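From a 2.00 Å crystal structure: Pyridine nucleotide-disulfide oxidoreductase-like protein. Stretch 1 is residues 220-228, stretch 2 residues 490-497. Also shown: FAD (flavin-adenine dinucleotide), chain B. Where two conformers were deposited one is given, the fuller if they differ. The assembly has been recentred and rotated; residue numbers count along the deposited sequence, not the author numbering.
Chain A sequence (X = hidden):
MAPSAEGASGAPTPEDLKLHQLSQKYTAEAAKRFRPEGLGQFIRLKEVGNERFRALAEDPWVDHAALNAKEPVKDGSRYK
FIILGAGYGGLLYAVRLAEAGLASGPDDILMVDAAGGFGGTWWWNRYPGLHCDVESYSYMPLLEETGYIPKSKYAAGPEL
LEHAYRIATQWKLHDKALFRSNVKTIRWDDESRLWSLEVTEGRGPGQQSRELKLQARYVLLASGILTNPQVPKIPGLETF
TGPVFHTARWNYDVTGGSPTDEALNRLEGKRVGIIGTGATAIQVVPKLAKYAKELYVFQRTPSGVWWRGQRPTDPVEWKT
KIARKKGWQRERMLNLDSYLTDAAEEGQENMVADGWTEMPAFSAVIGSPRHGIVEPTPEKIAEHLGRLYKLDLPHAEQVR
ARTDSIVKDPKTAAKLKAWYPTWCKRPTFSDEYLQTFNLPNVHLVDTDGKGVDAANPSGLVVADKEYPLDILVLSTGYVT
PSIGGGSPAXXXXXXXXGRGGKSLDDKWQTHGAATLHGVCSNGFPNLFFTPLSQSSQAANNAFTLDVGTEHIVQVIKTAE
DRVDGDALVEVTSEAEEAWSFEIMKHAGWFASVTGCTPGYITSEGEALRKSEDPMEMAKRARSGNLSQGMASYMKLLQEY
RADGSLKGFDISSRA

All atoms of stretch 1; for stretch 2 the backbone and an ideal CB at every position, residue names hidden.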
ATOM      1  N   LEU A 220     -17.743   5.046   3.547  1.00 13.54           N
ATOM      2  CA  LEU A 220     -16.593   5.324   2.679  1.00 15.06           C
ATOM      3  C   LEU A 220     -15.383   4.464   3.175  1.00 14.45           C
ATOM      4  O   LEU A 220     -14.869   4.685   4.274  1.00 14.20           O
ATOM      5  CB  LEU A 220     -16.287   6.783   2.859  1.00 17.27           C
ATOM      6  CG  LEU A 220     -17.164   7.843   2.226  1.00 19.69           C
ATOM      7  CD1 LEU A 220     -18.395   7.478   1.548  1.00 23.45           C
ATOM      8  CD2 LEU A 220     -17.026   9.207   2.782  1.00 21.08           C
ATOM      9  N   LEU A 221     -14.907   3.538   2.374  1.00 15.10           N
ATOM     10  CA  LEU A 221     -13.770   2.719   2.805  1.00 16.72           C
ATOM     11  C   LEU A 221     -12.457   3.364   2.369  1.00 16.75           C
ATOM     12  O   LEU A 221     -12.241   3.614   1.187  1.00 17.83           O
ATOM     13  CB  LEU A 221     -13.855   1.339   2.233  1.00 17.77           C
ATOM     14  CG  LEU A 221     -15.124   0.580   2.505  1.00 18.41           C
ATOM     15  CD1 LEU A 221     -14.965  -0.743   1.803  1.00 22.62           C
ATOM     16  CD2 LEU A 221     -15.578   0.363   3.931  1.00 19.35           C
ATOM     17  N   ALA A 222     -11.581   3.643   3.328  1.00 15.96           N
ATOM     18  CA  ALA A 222     -10.174   4.000   3.041  1.00 18.40           C
ATOM     19  C   ALA A 222      -9.313   3.030   3.891  1.00 20.97           C
ATOM     20  O   ALA A 222      -8.511   3.389   4.753  1.00 22.48           O
ATOM     21  CB  ALA A 222      -9.941   5.462   3.409  1.00 15.90           C
ATOM     22  N   SER A 223      -9.505   1.764   3.604  1.00 22.22           N
ATOM     23  CA  SER A 223      -9.055   0.651   4.474  1.00 24.63           C
ATOM     24  C   SER A 223      -7.640   0.280   4.145  1.00 25.39           C
ATOM     25  O   SER A 223      -7.083  -0.646   4.802  1.00 23.25           O
ATOM     26  CB  SER A 223      -9.947  -0.563   4.247  0.56 25.73           C
ATOM     27  OG  SER A 223      -9.808  -1.074   2.920  0.56 27.63           O
ATOM     28  N   GLY A 224      -7.077   0.893   3.078  1.00 27.57           N
ATOM     29  CA  GLY A 224      -5.644   0.689   2.750  1.00 29.34           C
ATOM     30  C   GLY A 224      -5.357  -0.610   1.990  1.00 31.40           C
ATOM     31  O   GLY A 224      -6.268  -1.334   1.558  1.00 25.85           O
ATOM     32  N   ILE A 225      -4.059  -0.857   1.801  1.00 27.89           N
ATOM     33  CA  ILE A 225      -3.594  -1.966   0.979  1.00 29.13           C
ATOM     34  C   ILE A 225      -2.507  -2.832   1.651  1.00 32.30           C
ATOM     35  O   ILE A 225      -2.360  -3.996   1.289  1.00 29.83           O
ATOM     36  CB  ILE A 225      -3.026  -1.483  -0.383  1.00 29.07           C
ATOM     37  CG1 ILE A 225      -1.978  -0.317  -0.220  1.00 31.95           C
ATOM     38  CG2 ILE A 225      -4.124  -1.006  -1.301  1.00 31.83           C
ATOM     39  CD1 ILE A 225      -1.245   0.124  -1.535  1.00 31.25           C
ATOM     40  N   LEU A 226      -1.716  -2.248   2.570  1.00 32.45           N
ATOM     41  CA  LEU A 226      -0.592  -2.975   3.258  1.00 33.19           C
ATOM     42  C   LEU A 226      -0.832  -2.828   4.773  1.00 33.44           C
ATOM     43  O   LEU A 226      -0.230  -1.964   5.464  1.00 36.71           O
ATOM     44  CB  LEU A 226       0.763  -2.446   2.783  1.00 32.71           C
ATOM     45  CG  LEU A 226       1.018  -2.690   1.245  1.00 35.90           C
ATOM     46  CD1 LEU A 226       1.984  -1.643   0.640  1.00 37.33           C
ATOM     47  CD2 LEU A 226       1.473  -4.115   0.956  1.00 33.41           C
ATOM     48  N   THR A 227      -1.774  -3.650   5.253  1.00 29.42           N
ATOM     49  CA  THR A 227      -2.505  -3.419   6.515  1.00 30.50           C
ATOM     50  C   THR A 227      -2.387  -4.528   7.538  1.00 34.44           C
ATOM     51  O   THR A 227      -2.539  -4.292   8.712  1.00 29.74           O
ATOM     52  CB  THR A 227      -4.013  -3.179   6.201  1.00 28.42           C
ATOM     53  OG1 THR A 227      -4.526  -4.230   5.344  1.00 25.96           O
ATOM     54  CG2 THR A 227      -4.146  -1.751   5.470  1.00 30.36           C
ATOM     55  N   ASN A 228      -2.068  -5.725   7.067  1.00 38.18           N
ATOM     56  CA  ASN A 228      -2.149  -6.950   7.857  1.00 34.69           C
ATOM     57  C   ASN A 228      -0.827  -7.636   7.760  1.00 33.41           C
ATOM     58  O   ASN A 228      -0.585  -8.331   6.744  1.00 28.72           O
ATOM     59  CB  ASN A 228      -3.234  -7.809   7.238  1.00 35.84           C
ATOM     60  CG  ASN A 228      -4.608  -7.240   7.542  1.00 39.85           C
ATOM     61  OD1 ASN A 228      -5.147  -6.333   6.825  1.00 39.00           O
ATOM     62  ND2 ASN A 228      -5.156  -7.710   8.653  1.00 38.53           N
ATOM     63  N   UNK A 490     -12.660  -8.454   0.950  1.00 21.76           N
ATOM     64  CA  UNK A 490     -11.514  -9.225   1.416  1.00 23.87           C
ATOM     65  C   UNK A 490     -10.398  -8.306   1.798  1.00 22.62           C
ATOM     66  O   UNK A 490      -9.793  -8.483   2.834  1.00 23.93           O
ATOM     67  CB  UNK A 490     -11.041 -10.216   0.350  1.00 23.87           C
ATOM     68  N   UNK A 491     -10.099  -7.335   0.969  1.00 21.06           N
ATOM     69  CA  UNK A 491      -9.014  -6.477   1.303  1.00 24.01           C
ATOM     70  C   UNK A 491      -9.186  -5.694   2.608  1.00 24.69           C
ATOM     71  O   UNK A 491      -8.243  -5.378   3.267  1.00 28.37           O
ATOM     72  CB  UNK A 491      -8.793  -5.502   0.144  1.00 24.01           C
ATOM     73  N   UNK A 492     -10.402  -5.348   2.957  1.00 30.90           N
ATOM     74  CA  UNK A 492     -10.622  -4.615   4.194  1.00 31.65           C
ATOM     75  C   UNK A 492     -10.869  -5.525   5.363  1.00 29.95           C
ATOM     76  O   UNK A 492     -10.863  -5.055   6.495  1.00 30.98           O
ATOM     77  CB  UNK A 492     -11.801  -3.652   4.038  1.00 31.65           C
ATOM     78  N   UNK A 493     -11.050  -6.825   5.093  1.00 26.62           N
ATOM     79  CA  UNK A 493     -11.213  -7.806   6.156  1.00 28.28           C
ATOM     80  C   UNK A 493     -12.642  -7.805   6.768  1.00 31.48           C
ATOM     81  O   UNK A 493     -12.830  -8.185   7.939  1.00 27.38           O
ATOM     82  CB  UNK A 493     -10.178  -7.536   7.250  1.00 28.28           C
ATOM     83  N   UNK A 494     -13.645  -7.425   5.973  1.00 28.19           N
ATOM     84  CA  UNK A 494     -15.062  -7.325   6.434  1.00 27.34           C
ATOM     85  C   UNK A 494     -15.922  -8.153   5.539  1.00 23.38           C
ATOM     86  O   UNK A 494     -15.605  -8.369   4.408  1.00 27.74           O
ATOM     87  CB  UNK A 494     -15.562  -5.879   6.446  1.00 27.34           C
ATOM     88  N   UNK A 495     -17.053  -8.595   6.015  1.00 23.49           N
ATOM     89  CA  UNK A 495     -18.086  -9.065   5.119  1.00 24.50           C
ATOM     90  C   UNK A 495     -18.981  -7.865   4.819  1.00 25.07           C
ATOM     91  O   UNK A 495     -19.392  -7.133   5.741  1.00 22.45           O
ATOM     92  CB  UNK A 495     -18.873 -10.231   5.721  1.00 24.50           C
ATOM     93  N   UNK A 496     -19.339  -7.721   3.545  1.00 23.56           N
ATOM     94  CA  UNK A 496     -20.174  -6.608   3.088  1.00 21.84           C
ATOM     95  C   UNK A 496     -21.425  -7.169   2.457  1.00 21.42           C
ATOM     96  O   UNK A 496     -21.313  -7.923   1.477  1.00 21.95           O
ATOM     97  CB  UNK A 496     -19.424  -5.712   2.100  1.00 21.84           C
ATOM     98  N   UNK A 497     -22.603  -6.806   3.016  1.00 20.56           N
ATOM     99  CA  UNK A 497     -23.884  -7.337   2.501  1.00 21.43           C
ATOM    100  C   UNK A 497     -24.706  -6.144   2.073  1.00 20.66           C
ATOM    101  O   UNK A 497     -24.869  -5.234   2.835  1.00 23.84           O
ATOM    102  CB  UNK A 497     -24.627  -8.176   3.542  1.00 21.43           C
TER
HETATM  103  PA  FAD B 700      -3.647   3.033   5.628  1.00 20.54           P
HETATM  104  O1A FAD B 700      -3.275   1.591   5.531  1.00 23.30           O
HETATM  105  O2A FAD B 700      -2.596   4.098   5.884  1.00 21.76           O
HETATM  106  O5B FAD B 700      -4.757   3.180   6.778  1.00 23.73           O
HETATM  107  C5B FAD B 700      -5.845   2.318   6.807  1.00 21.99           C
HETATM  108  C4B FAD B 700      -6.184   2.024   8.254  1.00 23.15           C
HETATM  109  O4B FAD B 700      -7.439   1.316   8.246  1.00 21.89           O
HETATM  110  C3B FAD B 700      -5.190   1.148   9.012  1.00 22.37           C
HETATM  111  O3B FAD B 700      -4.962   1.681  10.290  1.00 22.08           O
HETATM  112  C2B FAD B 700      -5.888  -0.179   9.117  1.00 23.45           C
HETATM  113  O2B FAD B 700      -5.504  -0.906  10.258  1.00 24.39           O
HETATM  114  C1B FAD B 700      -7.338   0.255   9.159  1.00 21.95           C
HETATM  115  N9A FAD B 700      -8.253  -0.805   8.814  1.00 20.15           N
HETATM  116  C8A FAD B 700      -8.215  -1.584   7.695  1.00 23.62           C
HETATM  117  N7A FAD B 700      -9.206  -2.466   7.774  1.00 21.85           N
HETATM  118  C5A FAD B 700      -9.885  -2.305   8.922  1.00 18.10           C
HETATM  119  C6A FAD B 700     -11.066  -2.941   9.533  1.00 16.87           C
HETATM  120  N6A FAD B 700     -11.738  -3.955   9.030  1.00 17.32           N
HETATM  121  N1A FAD B 700     -11.438  -2.387  10.658  1.00 17.27           N
HETATM  122  C2A FAD B 700     -10.779  -1.363  11.249  1.00 14.50           C
HETATM  123  N3A FAD B 700      -9.720  -0.730  10.800  1.00 15.44           N
HETATM  124  C4A FAD B 700      -9.230  -1.213   9.616  1.00 18.09           C
HETATM  125  N1  FAD B 700       3.125   4.649  -0.286  1.00 22.31           N
HETATM  126  C2  FAD B 700       3.613   5.709  -1.012  1.00 27.80           C
HETATM  127  O2  FAD B 700       2.971   6.173  -1.945  1.00 24.38           O
HETATM  128  N3  FAD B 700       4.800   6.252  -0.710  1.00 32.47           N
HETATM  129  C4  FAD B 700       5.527   5.760   0.306  1.00 38.50           C
HETATM  130  O4  FAD B 700       6.599   6.303   0.537  1.00 48.87           O
HETATM  131  C4X FAD B 700       5.097   4.628   1.145  1.00 36.42           C
HETATM  132  N5  FAD B 700       5.821   4.080   2.177  1.00 33.59           N
HETATM  133  C5X FAD B 700       5.288   3.035   2.856  1.00 32.50           C
HETATM  134  C6  FAD B 700       6.042   2.410   3.964  1.00 29.18           C
HETATM  135  C7  FAD B 700       5.378   1.278   4.638  1.00 35.98           C
HETATM  136  C7M FAD B 700       6.053   0.567   5.789  1.00 35.02           C
HETATM  137  C8  FAD B 700       4.040   0.760   4.224  1.00 37.43           C
HETATM  138  C8M FAD B 700       3.340  -0.407   4.916  1.00 41.20           C
HETATM  139  C9  FAD B 700       3.372   1.362   3.176  1.00 35.71           C
HETATM  140  C9A FAD B 700       3.943   2.468   2.485  1.00 35.80           C
HETATM  141  N10 FAD B 700       3.225   3.022   1.412  1.00 29.98           N
HETATM  142  C10 FAD B 700       3.781   4.121   0.749  1.00 27.45           C
HETATM  143  C1' FAD B 700       1.867   2.566   1.036  1.00 33.28           C
HETATM  144  C2' FAD B 700       0.884   3.237   2.084  1.00 32.49           C
HETATM  145  O2' FAD B 700       0.050   2.220   2.656  1.00 32.73           O
HETATM  146  C3' FAD B 700       0.023   4.416   1.512  1.00 30.78           C
HETATM  147  O3' FAD B 700       0.896   5.438   1.024  1.00 30.58           O
HETATM  148  C4' FAD B 700      -0.888   5.178   2.504  1.00 29.20           C
HETATM  149  O4' FAD B 700      -0.282   5.454   3.844  1.00 28.60           O
HETATM  150  C5' FAD B 700      -2.234   4.440   2.652  1.00 26.62           C
HETATM  151  O5' FAD B 700      -3.177   5.385   3.246  1.00 25.35           O
HETATM  152  P   FAD B 700      -4.626   4.722   3.538  1.00 23.91           P
HETATM  153  O1P FAD B 700      -5.292   5.688   4.586  1.00 25.67           O
HETATM  154  O2P FAD B 700      -5.237   4.409   2.165  1.00 26.20           O
HETATM  155  O3P FAD B 700      -4.316   3.239   4.182  1.00 22.70           O

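Position 490 lies in the last turn of a helix (phi/psi -62/-46), and its CB has nothing of stretch 1 within 5.5 Å. Stretch 1 therefore sets no condition, and many helix-tolerant side chains would fit. The deposited residue is Val-490, with chi1 t; it makes no contact across the interface.

Position 491 is also helical (-61/-32). Its CA-to-CB bond runs sideways to stretch 1, with the ideal CB 5.1 Å from Gly-224 O and 5.3 Å from Ser-223 OG. A short side chain would leave this gap open. A longer one could bridge it, and because a carbonyl oxygen and a hydroxyl lie ahead, a donor such as lysine, arginine or glutamine would suit, although a flexible apolar chain could also pack there. The residue is Arg-491. Its chain is extended through chi1 and chi2 (both t), which brings Arg-491 CD to 3.4 Å from Gly-224 O; chi3 (p) then turns Arg-491 NE, 3.9 Å from Gly-224 O. The guanidinium has that carbonyl at its edge, near its plane, yet no direct hydrogen bond joins the two stretches. Water 2 makes the link instead: it accepts from Arg-491 NE (2.9 Å), donates to Gly-224 O (2.7 Å) and is hydrogen-bonded to Ser-223 OG (2.6 Å). The backbone contributes as well, since water 3 donates to both Arg-491 O (3.0 Å) and Thr-227 OG1 (3.2 Å).

The CA of position 492 lies 5.5 Å from Ser-223 CA, the closest CA pair between the stretches. The ideal CB is 3.4 Å from Ser-223 OG and 4.8 Å from Leu-221 CD1, so space is tight and the surroundings are mixed. A small or beta-branched residue (alanine, serine, threonine, valine) suits better than a bulky one. Thr-492 is found, with chi1 at 120°, between wells. Its CG2 faces stretch 1, 2.9 Å from Ser-223 OG, a tight contact for a methyl, and 3.9 Å from Leu-221 CD1. Its carbonyl serves the cofactor: FAD N6A donates to Thr-492 O at 2.9 Å, nearly linearly.

Position 493 leaves the helix with positive phi (78/28), which by itself favours glycine; asparagine is a common alternative. Gly-493 is deposited, in a Schellman motif, its N donating to Val-490 O (3.1 Å).

Position 494 is extended (-125/156), and its CB is beyond reach of stretch 1. The backbone suits valine, isoleucine or threonine, and an acceptor would also be reasonable beside the adenine amino group. Val-494 places CG1 3.6 Å from FAD N6A.

Position 495 begins a strand and is out of reach, leaving the choice free; it is Asp-495.

Position 496 points its CB toward stretch 1 from a distance, with the methyls of Leu-221 ahead. An apolar chain of some length, such as leucine, isoleucine or methionine, could close the gap. Ile-496 does so, its CD1 meeting Leu-221 CD1 at 4.2 Å.

Position 497 continues the strand out of reach, so beta-branched, aromatic or other strand-tolerant side chains would do; Tyr-497 stays clear of stretch 1.

Stretch 2 490-497: VRTGVDIY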
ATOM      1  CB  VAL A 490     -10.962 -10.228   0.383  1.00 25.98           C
ATOM      2  CG1 VAL A 490      -9.753 -10.995   0.933  1.00 26.99           C
ATOM      3  CG2 VAL A 490     -12.053 -11.249   0.037  1.00 26.98           C
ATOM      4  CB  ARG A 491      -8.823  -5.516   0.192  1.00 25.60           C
ATOM      5  CG  ARG A 491      -7.727  -4.528   0.519  1.00 29.91           C
ATOM      6  CD  ARG A 491      -7.394  -3.676  -0.693  1.00 31.47           C
ATOM      7  NE  ARG A 491      -8.541  -2.894  -1.197  1.00 32.53           N
ATOM      8  CZ  ARG A 491      -9.320  -3.221  -2.227  1.00 28.00           C
ATOM      9  NH1 ARG A 491      -9.116  -4.374  -2.888  1.00 29.27           N
ATOM     10  NH2 ARG A 491     -10.309  -2.365  -2.604  1.00 21.84           N
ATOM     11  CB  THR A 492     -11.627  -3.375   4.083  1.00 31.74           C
ATOM     12  OG1 THR A 492     -12.776  -3.452   4.907  1.00 36.92           O
ATOM     13  CG2 THR A 492     -11.956  -2.951   2.793  1.00 21.62           C
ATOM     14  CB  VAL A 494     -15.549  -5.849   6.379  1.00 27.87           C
ATOM     15  CG1 VAL A 494     -14.734  -4.981   7.351  1.00 25.36           C
ATOM     16  CG2 VAL A 494     -15.353  -5.233   4.971  1.00 29.91           C
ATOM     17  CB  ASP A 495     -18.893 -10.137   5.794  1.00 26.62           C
ATOM     18  CG  ASP A 495     -18.076 -11.399   6.080  1.00 32.14           C
ATOM     19  OD1 ASP A 495     -17.162 -11.731   5.276  1.00 32.21           O
ATOM     20  OD2 ASP A 495     -18.356 -12.042   7.111  1.00 28.47           O
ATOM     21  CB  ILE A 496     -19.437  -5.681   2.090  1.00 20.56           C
ATOM     22  CG1 ILE A 496     -18.196  -5.126   2.768  1.00 20.88           C
ATOM     23  CG2 ILE A 496     -20.320  -4.473   1.681  1.00 19.82           C
ATOM     24  CD1 ILE A 496     -17.357  -4.130   2.028  1.00 21.53           C
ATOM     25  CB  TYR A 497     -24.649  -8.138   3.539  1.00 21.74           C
ATOM     26  CG  TYR A 497     -23.829  -9.300   4.044  1.00 26.65           C
ATOM     27  CD1 TYR A 497     -23.674 -10.485   3.286  1.00 25.67           C
ATOM     28  CD2 TYR A 497     -23.150  -9.204   5.261  1.00 32.64           C
ATOM     29  CE1 TYR A 497     -22.928 -11.549   3.770  1.00 27.44           C
ATOM     30  CE2 TYR A 497     -22.370 -10.267   5.755  1.00 35.87           C
ATOM     31  CZ  TYR A 497     -22.271 -11.434   5.005  1.00 33.71           C
ATOM     32  OH  TYR A 497     -21.490 -12.426   5.537  1.00 32.94           O
TER
HETATM   33  O   HOH W   1      -6.863  -3.333   5.025  1.00 25.66           O
HETATM   34  O   HOH W   2      -8.668  -0.644   0.631  1.00 37.57           O
HETATM   35  O   HOH W   3      -5.504  -6.548   3.336  1.00 36.83           O
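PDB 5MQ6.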